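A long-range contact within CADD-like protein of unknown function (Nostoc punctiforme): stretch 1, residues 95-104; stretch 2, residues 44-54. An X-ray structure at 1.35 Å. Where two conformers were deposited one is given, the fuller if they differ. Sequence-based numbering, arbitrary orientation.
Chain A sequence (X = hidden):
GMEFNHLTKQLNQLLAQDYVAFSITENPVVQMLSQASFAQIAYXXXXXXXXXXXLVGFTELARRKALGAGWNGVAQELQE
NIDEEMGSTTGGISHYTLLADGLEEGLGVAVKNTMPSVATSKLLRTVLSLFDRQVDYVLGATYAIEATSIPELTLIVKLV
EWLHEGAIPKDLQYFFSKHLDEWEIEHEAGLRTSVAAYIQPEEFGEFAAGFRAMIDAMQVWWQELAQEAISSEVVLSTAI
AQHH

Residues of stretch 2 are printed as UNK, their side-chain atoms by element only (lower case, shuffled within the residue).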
# COMPACT_ATOMS: atom_id res chain seq x y z
N HIS A 95 -5.58 -7.41 9.23
CA HIS A 95 -5.79 -7.36 7.78
C HIS A 95 -4.81 -8.22 7.02
O HIS A 95 -5.18 -8.91 6.07
CB HIS A 95 -5.78 -5.91 7.30
CG HIS A 95 -6.96 -5.11 7.76
ND1 HIS A 95 -7.08 -3.76 7.52
CD2 HIS A 95 -8.08 -5.48 8.42
CE1 HIS A 95 -8.23 -3.33 8.02
NE2 HIS A 95 -8.86 -4.36 8.57
N TYR A 96 -3.54 -8.22 7.45
CA TYR A 96 -2.53 -9.07 6.85
C TYR A 96 -2.93 -10.54 6.93
O TYR A 96 -2.84 -11.27 5.95
CB TYR A 96 -1.15 -8.83 7.51
CG TYR A 96 -0.14 -9.84 7.09
CD1 TYR A 96 0.48 -9.76 5.84
CD2 TYR A 96 0.15 -10.93 7.89
CE1 TYR A 96 1.39 -10.69 5.45
CE2 TYR A 96 1.04 -11.89 7.49
CZ TYR A 96 1.67 -11.78 6.26
OH TYR A 96 2.58 -12.72 5.89
N THR A 97 -3.35 -10.97 8.10
CA THR A 97 -3.72 -12.36 8.28
C THR A 97 -4.93 -12.75 7.44
O THR A 97 -4.94 -13.86 6.88
CB THR A 97 -3.94 -12.65 9.76
OG1 THR A 97 -2.66 -12.60 10.39
CG2 THR A 97 -4.55 -14.04 9.97
N LEU A 98 -5.91 -11.86 7.33
CA LEU A 98 -7.08 -12.14 6.48
C LEU A 98 -6.65 -12.38 5.04
O LEU A 98 -7.10 -13.31 4.39
CB LEU A 98 -8.10 -11.01 6.56
CG LEU A 98 -8.81 -10.82 7.90
CD1 LEU A 98 -9.64 -9.54 7.88
CD2 LEU A 98 -9.70 -12.04 8.24
N LEU A 99 -5.76 -11.54 4.54
CA LEU A 99 -5.24 -11.74 3.20
C LEU A 99 -4.45 -13.04 3.08
O LEU A 99 -4.68 -13.85 2.17
CB LEU A 99 -4.36 -10.55 2.78
CG LEU A 99 -3.67 -10.66 1.43
CD1 LEU A 99 -4.70 -10.76 0.30
CD2 LEU A 99 -2.74 -9.44 1.22
N ALA A 100 -3.52 -13.27 4.01
CA ALA A 100 -2.65 -14.43 3.94
C ALA A 100 -3.47 -15.72 4.05
O ALA A 100 -3.25 -16.67 3.28
CB ALA A 100 -1.57 -14.38 5.03
N ASP A 101 -4.38 -15.75 5.01
CA ASP A 101 -5.21 -16.94 5.22
C ASP A 101 -6.11 -17.18 4.01
O ASP A 101 -6.33 -18.33 3.62
CB ASP A 101 -6.07 -16.81 6.48
CG ASP A 101 -5.31 -17.10 7.76
OD1 ASP A 101 -4.12 -17.47 7.70
OD2 ASP A 101 -5.96 -16.98 8.82
N GLY A 102 -6.63 -16.11 3.43
CA GLY A 102 -7.47 -16.20 2.25
C GLY A 102 -6.74 -16.75 1.06
O GLY A 102 -7.30 -17.59 0.31
N LEU A 103 -5.50 -16.31 0.84
CA LEU A 103 -4.68 -16.83 -0.26
C LEU A 103 -4.36 -18.31 -0.07
O LEU A 103 -4.37 -19.07 -1.03
CB LEU A 103 -3.39 -16.01 -0.45
CG LEU A 103 -3.57 -14.56 -0.91
CD1 LEU A 103 -2.24 -13.79 -0.80
CD2 LEU A 103 -4.15 -14.46 -2.36
N GLU A 104 -4.08 -18.70 1.17
CA GLU A 104 -3.76 -20.09 1.47
C GLU A 104 -4.99 -20.99 1.30
O GLU A 104 -4.90 -22.04 0.67
CB GLU A 104 -3.15 -20.18 2.88
CG GLU A 104 -1.74 -19.58 2.92
CD GLU A 104 -1.12 -19.50 4.31
OE1 GLU A 104 -1.73 -20.00 5.28
OE2 GLU A 104 -0.00 -18.94 4.42
N UNK A 44 3.85 -12.75 -7.49
CA UNK A 44 3.53 -11.35 -7.26
C UNK A 44 2.72 -11.18 -5.95
O UNK A 44 2.99 -10.28 -5.16
c UNK A 44 2.75 -10.73 -8.46
c UNK A 44 3.64 -10.69 -9.71
c UNK A 44 2.16 -9.35 -8.10
N UNK A 45 1.72 -12.03 -5.73
CA UNK A 45 0.89 -11.93 -4.55
C UNK A 45 1.64 -12.26 -3.26
O UNK A 45 1.40 -11.62 -2.24
c UNK A 45 -0.35 -12.83 -4.67
c UNK A 45 -2.33 -10.74 -3.44
c UNK A 45 -1.43 -12.27 -5.63
se UNK A 45 -1.91 -10.41 -5.26
N UNK A 46 2.57 -13.19 -3.33
CA UNK A 46 3.42 -13.47 -2.18
C UNK A 46 4.24 -12.25 -1.80
O UNK A 46 4.32 -11.87 -0.64
c UNK A 46 4.37 -14.61 -2.48
n UNK A 46 4.57 -18.24 -2.54
c UNK A 46 3.73 -15.97 -2.61
o UNK A 46 5.61 -16.75 -3.87
c UNK A 46 4.71 -17.02 -3.07
N UNK A 47 4.88 -11.64 -2.79
CA UNK A 47 5.65 -10.42 -2.53
C UNK A 47 4.78 -9.26 -2.09
O UNK A 47 5.14 -8.53 -1.16
c UNK A 47 8.61 -11.06 -2.87
c UNK A 47 7.58 -11.02 -4.01
n UNK A 47 8.98 -12.27 -2.43
c UNK A 47 6.48 -10.04 -3.76
o UNK A 47 9.07 -10.02 -2.40
N UNK A 48 3.65 -9.08 -2.76
CA UNK A 48 2.75 -8.01 -2.40
C UNK A 48 2.38 -8.09 -0.92
O UNK A 48 2.34 -7.08 -0.23
c UNK A 48 -1.41 -6.77 -1.20
c UNK A 48 0.46 -7.10 -2.66
c UNK A 48 -1.32 -5.43 -1.36
c UNK A 48 1.48 -8.00 -3.25
c UNK A 48 -0.34 -4.88 -2.17
c UNK A 48 0.57 -5.72 -2.82
o UNK A 48 -2.24 -4.62 -0.71
c UNK A 48 -0.51 -7.59 -1.80
N UNK A 49 2.10 -9.30 -0.44
CA UNK A 49 1.62 -9.47 0.91
C UNK A 49 2.54 -8.89 1.99
O UNK A 49 2.09 -8.56 3.08
c UNK A 49 1.34 -10.94 1.19
o UNK A 49 2.51 -11.70 1.37
N UNK A 50 3.82 -8.79 1.68
CA UNK A 50 4.79 -8.26 2.62
C UNK A 50 4.48 -6.80 2.91
O UNK A 50 4.71 -6.31 4.02
c UNK A 50 6.56 -9.92 1.98
c UNK A 50 6.22 -8.44 2.08
c UNK A 50 7.83 -10.25 1.22
c UNK A 50 7.27 -7.70 2.95
N UNK A 51 3.99 -6.08 1.91
CA UNK A 51 3.82 -4.65 2.06
C UNK A 51 2.77 -4.26 3.11
O UNK A 51 3.08 -3.47 4.01
c UNK A 51 4.94 -0.51 1.09
c UNK A 51 2.97 -0.44 -0.22
c UNK A 51 4.80 -1.90 1.20
c UNK A 51 2.84 -1.82 -0.12
c UNK A 51 3.74 -2.55 0.61
c UNK A 51 3.60 -4.05 0.67
c UNK A 51 4.02 0.19 0.38
N UNK A 52 1.55 -4.82 3.07
CA UNK A 52 0.63 -4.50 4.15
C UNK A 52 1.17 -4.85 5.53
O UNK A 52 0.88 -4.13 6.50
c UNK A 52 0.90 -5.60 2.00
c UNK A 52 -0.40 -6.01 2.60
c UNK A 52 -0.63 -5.31 3.85
N UNK A 53 1.92 -5.93 5.66
CA UNK A 53 2.52 -6.23 6.96
C UNK A 53 3.41 -5.07 7.39
O UNK A 53 3.25 -4.44 8.46
n UNK A 53 4.89 -11.38 8.28
c UNK A 53 4.21 -7.73 8.15
c UNK A 53 4.56 -10.18 7.45
c UNK A 53 5.17 -8.92 8.04
c UNK A 53 3.34 -7.50 6.89
N UNK A 54 4.36 -4.76 6.54
CA UNK A 54 5.34 -3.78 6.91
C UNK A 54 4.79 -2.38 7.08
O UNK A 54 5.33 -1.59 7.86
c UNK A 54 7.23 -5.11 5.87
o UNK A 54 7.61 -6.45 7.75
o UNK A 54 8.68 -4.55 7.68
c UNK A 54 6.48 -3.79 5.89
c UNK A 54 7.90 -5.40 7.18
O HOH W 1 3.97 -12.18 3.64

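Position 44 has three side-chain carbons, one carrying the other two, and lies out of reach of stretch 1; this fork is Val-44. Position 45 is an unbranched chain of two carbons, a selenium and a final carbon; it points toward stretch 1, its terminal carbon against Leu-103 and Leu-99. The selenium fixes it as selenomethionine, Met-45. With all three chi angles in m its tip, CE, lies 4.0 Å from Leu-103 CD1 and 4.4 Å from Leu-99 CD1.

Positions 46 and 47 each have three carbons, the third bearing one oxygen and one nitrogen, and neither touches stretch 1. They are Gln-46 and Gln-47; Gln-46 NE2 and both amide atoms of Gln-47 are hydrogen-bonded elsewhere in the structure.

At position 48 one carbon leads to a six-carbon ring bearing an oxygen, the ring edge meeting Leu-99, hence Tyr-48. Its CA-to-CB bond points sideways, yet the ring comes nearer, and CE2 lies 3.8 Å from Leu-99 CD2.

Position 49 has a single carbon and an oxygen, with its CB 4.3 Å from both Leu-99 CD2 and Tyr-96 CE1: Ser-49. Its OG turns back to donate a hydrogen bond to Gln-46 O (2.7 Å). Ser-49 O sits 3.3 Å from Tyr-96 CE1, at the edge of the ring and near its plane.

Four carbons at position 50, forked at the first with one arm two carbons long, identify Ile-50; one carbon and an unsubstituted six-carbon ring at 51 identify Phe-51. Both point away from stretch 1.

At position 52 three carbons close a ring onto the backbone nitrogen and pack against Leu-99, giving Pro-52. That nitrogen has no hydrogen to bond to the preceding turn, and the helix kinks here; CG lies 4.4 Å from Leu-99 CD2.

Position 53 is a row of four carbons ending in nitrogen, with a chain carbon over the face of the Tyr-96 ring: Lys-53. Its CE lies 3.5 Å from Tyr-96 CZ, in a CH-pi contact. Three carbons, the third bearing two oxygens, make position 54 Glu-54, which is out of reach.

The two helices run nearly antiparallel, at 163°, with axes approaching to 9.4 Å. Tyr-96, Leu-99 and Leu-103, spaced about one turn apart, all face stretch 2. The leucines pack against apolar groups, while Tyr-96 lies against Lys-53 and the backbone of Ser-49. No direct hydrogen bond crosses the contact. Instead, one water joins the helices, donating to Ser-49 OG (2.7 Å) and hydrogen-bonding with Tyr-96 OH (2.7 Å), so packing is supplemented by a single polar bridge.

Stretch 2 (44-54) VMQQYSIFPKE
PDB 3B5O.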